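Local coordinates for DUF4276 family protein (PDB 2P62), which is of unknown function, although its family belongs to the Toprim-like clan, whose fold occurs in enzymes that act on nucleic acids, at residues H49-E54 with L60-A65; E9-E14 with C203-Y208. One frame throughout, in Å; residues are numbered along the deposited sequence.

Contact 1 (H49-E54 with L60-A65); sequences HPLVLE and LVIIHA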
ATOM      1  N   HIS A  49       0.935 -13.995   8.158  1.00 56.89           N
ATOM      2  CA  HIS A  49       0.247 -14.863   7.209  1.00 54.92           C
ATOM      3  C   HIS A  49       1.009 -14.856   5.880  1.00 50.45           C
ATOM      4  O   HIS A  49       0.785 -14.003   5.016  1.00 50.78           O
ATOM      5  CB  HIS A  49      -1.201 -14.393   7.009  1.00 56.59           C
ATOM      6  CG  HIS A  49      -2.054 -14.532   8.233  1.00 60.96           C
ATOM      7  ND1 HIS A  49      -1.724 -13.959   9.442  1.00 62.30           N
ATOM      8  CD2 HIS A  49      -3.227 -15.181   8.434  1.00 63.17           C
ATOM      9  CE1 HIS A  49      -2.655 -14.248  10.335  1.00 62.87           C
ATOM     10  NE2 HIS A  49      -3.578 -14.989   9.748  1.00 62.84           N
ATOM     11  N   PRO A  50       1.934 -15.810   5.707  1.00 45.30           N
ATOM     12  CA  PRO A  50       2.714 -15.884   4.473  1.00 42.16           C
ATOM     13  C   PRO A  50       1.881 -16.267   3.259  1.00 38.80           C
ATOM     14  O   PRO A  50       0.861 -16.940   3.374  1.00 39.57           O
ATOM     15  CB  PRO A  50       3.779 -16.925   4.800  1.00 41.95           C
ATOM     16  CG  PRO A  50       3.071 -17.844   5.722  1.00 44.38           C
ATOM     17  CD  PRO A  50       2.292 -16.905   6.625  1.00 45.03           C
ATOM     18  N   LEU A  51       2.318 -15.818   2.093  1.00 34.88           N
ATOM     19  CA  LEU A  51       1.621 -16.138   0.865  1.00 31.32           C
ATOM     20  C   LEU A  51       2.025 -17.550   0.437  1.00 30.11           C
ATOM     21  O   LEU A  51       3.215 -17.872   0.359  1.00 28.91           O
ATOM     22  CB  LEU A  51       1.992 -15.122  -0.208  1.00 29.07           C
ATOM     23  CG  LEU A  51       1.458 -15.345  -1.614  1.00 30.18           C
ATOM     24  CD1 LEU A  51      -0.066 -15.244  -1.651  1.00 25.52           C
ATOM     25  CD2 LEU A  51       2.103 -14.307  -2.523  1.00 28.18           C
ATOM     26  N   VAL A  52       1.028 -18.392   0.184  1.00 28.38           N
ATOM     27  CA  VAL A  52       1.272 -19.767  -0.236  1.00 26.02           C
ATOM     28  C   VAL A  52       0.755 -20.004  -1.650  1.00 27.22           C
ATOM     29  O   VAL A  52      -0.446 -19.944  -1.903  1.00 26.49           O
ATOM     30  CB  VAL A  52       0.591 -20.780   0.705  1.00 24.83           C
ATOM     31  CG1 VAL A  52       0.913 -22.205   0.255  1.00 26.07           C
ATOM     32  CG2 VAL A  52       1.061 -20.571   2.125  1.00 22.35           C
ATOM     33  N   LEU A  53       1.678 -20.265  -2.568  1.00 26.98           N
ATOM     34  CA  LEU A  53       1.335 -20.521  -3.955  1.00 28.38           C
ATOM     35  C   LEU A  53       1.605 -21.995  -4.224  1.00 29.41           C
ATOM     36  O   LEU A  53       2.636 -22.526  -3.804  1.00 28.72           O
ATOM     37  CB  LEU A  53       2.189 -19.655  -4.885  1.00 25.94           C
ATOM     38  CG  LEU A  53       2.168 -18.144  -4.655  1.00 28.11           C
ATOM     39  CD1 LEU A  53       2.929 -17.455  -5.789  1.00 25.05           C
ATOM     40  CD2 LEU A  53       0.722 -17.631  -4.600  1.00 26.84           C
ATOM     41  N   GLU A  54       0.683 -22.657  -4.920  1.00 29.72           N
ATOM     42  CA  GLU A  54       0.842 -24.078  -5.217  1.00 30.42           C
ATOM     43  C   GLU A  54       0.555 -24.474  -6.659  1.00 28.86           C
ATOM     44  O   GLU A  54      -0.223 -23.819  -7.351  1.00 28.02           O
ATOM     45  CB  GLU A  54      -0.055 -24.905  -4.295  1.00 30.61           C
ATOM     46  CG  GLU A  54       0.272 -24.753  -2.827  1.00 35.14           C
ATOM     47  CD  GLU A  54      -0.653 -25.557  -1.935  1.00 35.44           C
ATOM     48  OE1 GLU A  54      -0.428 -25.573  -0.709  1.00 39.48           O
ATOM     49  OE2 GLU A  54      -1.602 -26.169  -2.463  1.00 36.68           O
ATOM     50  N   LEU A  60       5.097 -23.064  -2.730  1.00 24.51           N
ATOM     51  CA  LEU A  60       6.025 -21.962  -2.528  1.00 23.69           C
ATOM     52  C   LEU A  60       5.489 -21.084  -1.409  1.00 23.66           C
ATOM     53  O   LEU A  60       4.399 -20.522  -1.511  1.00 20.48           O
ATOM     54  CB  LEU A  60       6.168 -21.129  -3.801  1.00 22.32           C
ATOM     55  CG  LEU A  60       6.726 -21.888  -5.004  1.00 22.61           C
ATOM     56  CD1 LEU A  60       6.631 -21.019  -6.235  1.00 20.48           C
ATOM     57  CD2 LEU A  60       8.157 -22.319  -4.734  1.00 20.08           C
ATOM     58  N   VAL A  61       6.257 -20.990  -0.329  1.00 24.30           N
ATOM     59  CA  VAL A  61       5.882 -20.176   0.811  1.00 25.25           C
ATOM     60  C   VAL A  61       6.699 -18.896   0.725  1.00 25.78           C
ATOM     61  O   VAL A  61       7.915 -18.918   0.877  1.00 27.25           O
ATOM     62  CB  VAL A  61       6.188 -20.910   2.131  1.00 25.29           C
ATOM     63  CG1 VAL A  61       5.791 -20.038   3.316  1.00 25.61           C
ATOM     64  CG2 VAL A  61       5.421 -22.238   2.174  1.00 23.31           C
ATOM     65  N   ILE A  62       6.024 -17.784   0.466  1.00 25.53           N
ATOM     66  CA  ILE A  62       6.682 -16.490   0.333  1.00 25.39           C
ATOM     67  C   ILE A  62       6.417 -15.619   1.555  1.00 27.35           C
ATOM     68  O   ILE A  62       5.266 -15.443   1.959  1.00 26.83           O
ATOM     69  CB  ILE A  62       6.154 -15.749  -0.908  1.00 25.34           C
ATOM     70  CG1 ILE A  62       6.213 -16.678  -2.118  1.00 22.56           C
ATOM     71  CG2 ILE A  62       6.954 -14.477  -1.156  1.00 21.41           C
ATOM     72  CD1 ILE A  62       5.603 -16.088  -3.335  1.00 26.44           C
ATOM     73  N   ILE A  63       7.480 -15.073   2.140  1.00 28.75           N
ATOM     74  CA  ILE A  63       7.347 -14.201   3.304  1.00 31.01           C
ATOM     75  C   ILE A  63       8.112 -12.908   3.073  1.00 33.56           C
ATOM     76  O   ILE A  63       9.110 -12.895   2.355  1.00 33.31           O
ATOM     77  CB  ILE A  63       7.909 -14.850   4.601  1.00 30.07           C
ATOM     78  CG1 ILE A  63       9.395 -15.153   4.437  1.00 31.43           C
ATOM     79  CG2 ILE A  63       7.168 -16.124   4.917  1.00 30.01           C
ATOM     80  CD1 ILE A  63      10.030 -15.740   5.678  1.00 33.04           C
ATOM     81  N   HIS A  64       7.640 -11.827   3.688  1.00 37.79           N
ATOM     82  CA  HIS A  64       8.289 -10.523   3.581  1.00 43.73           C
ATOM     83  C   HIS A  64       8.131  -9.762   4.896  1.00 47.90           C
ATOM     84  O   HIS A  64       7.446 -10.233   5.804  1.00 48.33           O
ATOM     85  CB  HIS A  64       7.682  -9.696   2.451  1.00 43.15           C
ATOM     86  CG  HIS A  64       6.300  -9.201   2.738  1.00 44.84           C
ATOM     87  ND1 HIS A  64       5.174  -9.972   2.544  1.00 45.48           N
ATOM     88  CD2 HIS A  64       5.863  -8.013   3.219  1.00 43.12           C
ATOM     89  CE1 HIS A  64       4.105  -9.280   2.891  1.00 44.30           C
ATOM     90  NE2 HIS A  64       4.495  -8.089   3.304  1.00 44.77           N
ATOM     91  N   ALA A  65       8.756  -8.584   4.980  1.00 52.72           N
ATOM     92  CA  ALA A  65       8.709  -7.735   6.178  1.00 57.28           C
ATOM     93  C   ALA A  65       8.993  -8.567   7.429  1.00 60.77           C
ATOM     94  O   ALA A  65       8.379  -8.373   8.482  1.00 61.99           O
ATOM     95  CB  ALA A  65       7.338  -7.048   6.293  1.00 54.63           C
TER
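Leu53 O accepts the backbone N-H of Leu60 at 2.7 Å, the shortest of four hydrogen bonds that zip 49-54 to 60-65. Leu53 N returns a bond to Leu60 O, and Leu51 and Ile62 exchange a second reciprocal pair. The bond from Leu51 N to Ile62 O is the most bent, 140° at the hydrogen against nearly straight in the others. Between these hydrogen-bonded pairs lies the non-hydrogen-bonded pair Val52 and Val61, with Val52 CA 4.7 Å from Val61 CA. Strand directions 156° apart confirm an antiparallel hairpin.

Side chains alternate between the faces. Leu51, Leu53, Leu60 and Ile62 share one, where Ile62 CD1 reaches both leucines of the facing strand: it lies 3.9 Å from Leu53 CD1 and 4.0 Å from Leu51 CD2. Ile62 CG1 stands anti to the carbonyl carbon (chi1 -50°) and the chain then extends, carrying the methyl out to where it faces both leucine tips. Leu51 runs alongside Ile62, whereas Leu53 crosses it at a slant. On the opposite face, which carries Val52 and Val61, Pro50 CB lies 3.5 Å from Ile63 CG2 and 4.0 Å from Val61 CG1.

The leucine-rich face packs against helix 11-23, where Leu51 meets Glu14 and Lys18, Leu53 meets Glu22 and Leu60 meets Leu21. Within the sheet, strand 2-7 pairs with 58-63 on one side, and strand 28-29 borders 51-55 on the other.

Contact 2 (E9-E14 with C203-Y208); sequences EGKTDE and CLSGLY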
ATOM      1  N   GLU A   9      12.086  -8.758   0.809  1.00 29.93           N
ATOM      2  CA  GLU A   9      12.072  -7.659   1.770  1.00 31.23           C
ATOM      3  C   GLU A   9      10.710  -7.032   2.061  1.00 30.09           C
ATOM      4  O   GLU A   9      10.375  -6.821   3.221  1.00 32.85           O
ATOM      5  CB  GLU A   9      13.039  -6.552   1.342  1.00 32.21           C
ATOM      6  CG  GLU A   9      13.269  -5.528   2.446  1.00 34.38           C
ATOM      7  CD  GLU A   9      14.229  -4.429   2.042  1.00 37.88           C
ATOM      8  OE1 GLU A   9      15.227  -4.737   1.353  1.00 38.72           O
ATOM      9  OE2 GLU A   9      13.995  -3.261   2.425  1.00 39.74           O
ATOM     10  N   GLY A  10       9.933  -6.729   1.023  1.00 29.23           N
ATOM     11  CA  GLY A  10       8.634  -6.109   1.240  1.00 26.88           C
ATOM     12  C   GLY A  10       7.520  -6.534   0.299  1.00 28.40           C
ATOM     13  O   GLY A  10       7.692  -7.437  -0.527  1.00 28.47           O
ATOM     14  N   LYS A  11       6.369  -5.874   0.429  1.00 28.96           N
ATOM     15  CA  LYS A  11       5.196  -6.167  -0.392  1.00 26.84           C
ATOM     16  C   LYS A  11       5.505  -6.030  -1.881  1.00 25.31           C
ATOM     17  O   LYS A  11       5.078  -6.865  -2.680  1.00 24.26           O
ATOM     18  CB  LYS A  11       4.044  -5.226  -0.031  1.00 28.68           C
ATOM     19  CG  LYS A  11       2.669  -5.709  -0.475  1.00 30.23           C
ATOM     20  CD  LYS A  11       2.203  -6.864   0.399  1.00 34.24           C
ATOM     21  CE  LYS A  11       0.708  -7.173   0.228  1.00 35.13           C
ATOM     22  NZ  LYS A  11       0.353  -7.663  -1.130  1.00 34.50           N
ATOM     23  N   THR A  12       6.236  -4.981  -2.257  1.00 23.52           N
ATOM     24  CA  THR A  12       6.582  -4.772  -3.663  1.00 24.18           C
ATOM     25  C   THR A  12       7.270  -6.008  -4.251  1.00 25.24           C
ATOM     26  O   THR A  12       6.920  -6.458  -5.348  1.00 23.99           O
ATOM     27  CB  THR A  12       7.515  -3.539  -3.859  1.00 25.52           C
ATOM     28  OG1 THR A  12       8.640  -3.628  -2.972  1.00 27.12           O
ATOM     29  CG2 THR A  12       6.758  -2.236  -3.589  1.00 26.22           C
ATOM     30  N   ASP A  13       8.238  -6.560  -3.514  1.00 25.83           N
ATOM     31  CA  ASP A  13       8.966  -7.745  -3.965  1.00 27.77           C
ATOM     32  C   ASP A  13       8.047  -8.960  -3.985  1.00 28.42           C
ATOM     33  O   ASP A  13       8.182  -9.826  -4.847  1.00 30.44           O
ATOM     34  CB  ASP A  13      10.176  -8.037  -3.061  1.00 30.55           C
ATOM     35  CG  ASP A  13      10.969  -6.776  -2.698  1.00 30.74           C
ATOM     36  OD1 ASP A  13      10.809  -6.286  -1.560  1.00 30.45           O
ATOM     37  OD2 ASP A  13      11.740  -6.272  -3.544  1.00 28.63           O
ATOM     38  N   GLU A  14       7.109  -9.032  -3.042  1.00 28.18           N
ATOM     39  CA  GLU A  14       6.190 -10.168  -3.014  1.00 27.76           C
ATOM     40  C   GLU A  14       5.232 -10.148  -4.214  1.00 26.54           C
ATOM     41  O   GLU A  14       4.933 -11.193  -4.787  1.00 24.06           O
ATOM     42  CB  GLU A  14       5.386 -10.196  -1.706  1.00 27.80           C
ATOM     43  CG  GLU A  14       4.275 -11.254  -1.691  1.00 29.18           C
ATOM     44  CD  GLU A  14       3.238 -11.015  -0.599  1.00 33.15           C
ATOM     45  OE1 GLU A  14       3.510 -11.321   0.580  1.00 34.55           O
ATOM     46  OE2 GLU A  14       2.148 -10.502  -0.921  1.00 37.09           O
ATOM     47  N   CYS A 203      -1.066   1.520  -3.688  1.00 28.17           N
ATOM     48  CA  CYS A 203       0.280   0.979  -3.652  1.00 27.69           C
ATOM     49  C   CYS A 203       0.907   0.626  -4.993  1.00 26.34           C
ATOM     50  O   CYS A 203       0.248   0.142  -5.915  1.00 25.45           O
ATOM     51  CB  CYS A 203       0.310  -0.240  -2.730  1.00 28.72           C
ATOM     52  SG  CYS A 203      -0.567  -0.012  -1.146  1.00 33.11           S
ATOM     53  N   LEU A 204       2.201   0.890  -5.081  1.00 23.41           N
ATOM     54  CA  LEU A 204       2.954   0.598  -6.283  1.00 24.50           C
ATOM     55  C   LEU A 204       2.982  -0.914  -6.495  1.00 25.81           C
ATOM     56  O   LEU A 204       3.017  -1.388  -7.630  1.00 26.85           O
ATOM     57  CB  LEU A 204       4.377   1.139  -6.149  1.00 23.93           C
ATOM     58  CG  LEU A 204       4.518   2.662  -6.097  1.00 22.29           C
ATOM     59  CD1 LEU A 204       5.956   3.005  -5.769  1.00 23.20           C
ATOM     60  CD2 LEU A 204       4.093   3.291  -7.428  1.00 18.49           C
ATOM     61  N   SER A 205       2.968  -1.670  -5.399  1.00 24.84           N
ATOM     62  CA  SER A 205       2.985  -3.119  -5.492  1.00 22.89           C
ATOM     63  C   SER A 205       1.805  -3.578  -6.338  1.00 23.27           C
ATOM     64  O   SER A 205       1.924  -4.514  -7.122  1.00 22.55           O
ATOM     65  CB  SER A 205       2.909  -3.745  -4.096  1.00 23.71           C
ATOM     66  OG  SER A 205       1.718  -3.373  -3.414  1.00 27.70           O
ATOM     67  N   GLY A 206       0.665  -2.908  -6.172  1.00 23.80           N
ATOM     68  CA  GLY A 206      -0.517  -3.259  -6.940  1.00 23.79           C
ATOM     69  C   GLY A 206      -0.337  -2.947  -8.414  1.00 25.25           C
ATOM     70  O   GLY A 206      -0.904  -3.616  -9.279  1.00 26.10           O
ATOM     71  N   LEU A 207       0.457  -1.922  -8.701  1.00 25.41           N
ATOM     72  CA  LEU A 207       0.724  -1.517 -10.075  1.00 25.67           C
ATOM     73  C   LEU A 207       1.581  -2.566 -10.790  1.00 25.14           C
ATOM     74  O   LEU A 207       1.363  -2.871 -11.964  1.00 25.28           O
ATOM     75  CB  LEU A 207       1.431  -0.154 -10.091  1.00 23.83           C
ATOM     76  CG  LEU A 207       2.007   0.315 -11.435  1.00 25.16           C
ATOM     77  CD1 LEU A 207       0.885   0.472 -12.470  1.00 20.75           C
ATOM     78  CD2 LEU A 207       2.751   1.620 -11.232  1.00 23.42           C
ATOM     79  N   TYR A 208       2.553  -3.123 -10.077  1.00 24.89           N
ATOM     80  CA  TYR A 208       3.429  -4.135 -10.663  1.00 25.44           C
ATOM     81  C   TYR A 208       2.620  -5.357 -11.113  1.00 25.85           C
ATOM     82  O   TYR A 208       2.822  -5.867 -12.223  1.00 26.08           O
ATOM     83  CB  TYR A 208       4.526  -4.516  -9.657  1.00 22.02           C
ATOM     84  CG  TYR A 208       5.323  -3.315  -9.181  1.00 20.01           C
ATOM     85  CD1 TYR A 208       6.024  -3.349  -7.977  1.00 20.10           C
ATOM     86  CD2 TYR A 208       5.334  -2.118  -9.915  1.00 21.58           C
ATOM     87  CE1 TYR A 208       6.707  -2.223  -7.511  1.00 19.42           C
ATOM     88  CE2 TYR A 208       6.017  -0.983  -9.456  1.00 18.72           C
ATOM     89  CZ  TYR A 208       6.696  -1.045  -8.251  1.00 19.67           C
ATOM     90  OH  TYR A 208       7.338   0.060  -7.738  1.00 17.63           O
TER
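This is a small, partly buried helix-to-helix packing contact, made where the first turn of helix 11-23 meets the start of helix 204-218, and it buries 179 Å² in all. The backbones come close at a single point, with the CA atoms of Thr12 and Ser205 4.4 Å apart. There Ser205 CB is 3.8 Å from Thr12 CA, so the small serine side chain lies directly against the backbone of the facing helix.

Thr12 CG2 sits anti to the carbonyl carbon while OG1 takes the position between N and C (chi1 51°); the methyl thereby extends to Tyr208 CE1 at 3.9 Å. Threonine and tyrosine run side by side, and the methyl meets the ring obliquely. Leu204 O lies over the centre of one ring face, 3.2 Å above its plane. At the margin, Lys11 CG approaches Ser205 OG at 3.9 Å, a van der Waals contact.

At the helix start Gly10, in the N-cap position, donates its N-H to the anti lone pair of Asp13 OD1 at 2.8 Å; Lys11 NZ makes a long, weak salt bridge with Glu14 OE2.

Just before the N-terminus of helix 204-218, Cys203 forms a disulfide with Cys203 of the second subunit, whose Asp202 accepts a hydrogen bond from Ser205 N. Within its own chain, Tyr208 also packs on Met190 of helix 186-196 and Leu156 of helix 152-162.

Overall arrangement
The two contacts, with centres 14 Å apart, meet through helix 11-23: its first turn packs on helix 204-218 in contact 2, while its later residues, with Glu14, cover one face of the hairpin in contact 1. They also touch directly, since Ala65 N probably donates a hydrogen bond to Glu9 O at 3.0 Å. Along the chain 9-14 comes first; 203-208 comes last, 188 residues beyond it, with the hairpin segments 49-54 and 60-65 in that interval. Contact 1 is local and pairs two adjacent strands of the mixed sheet; contact 2 is long-range, joining that sheet's covering helix to the later helical part and, through Cys203, to the subunit interface.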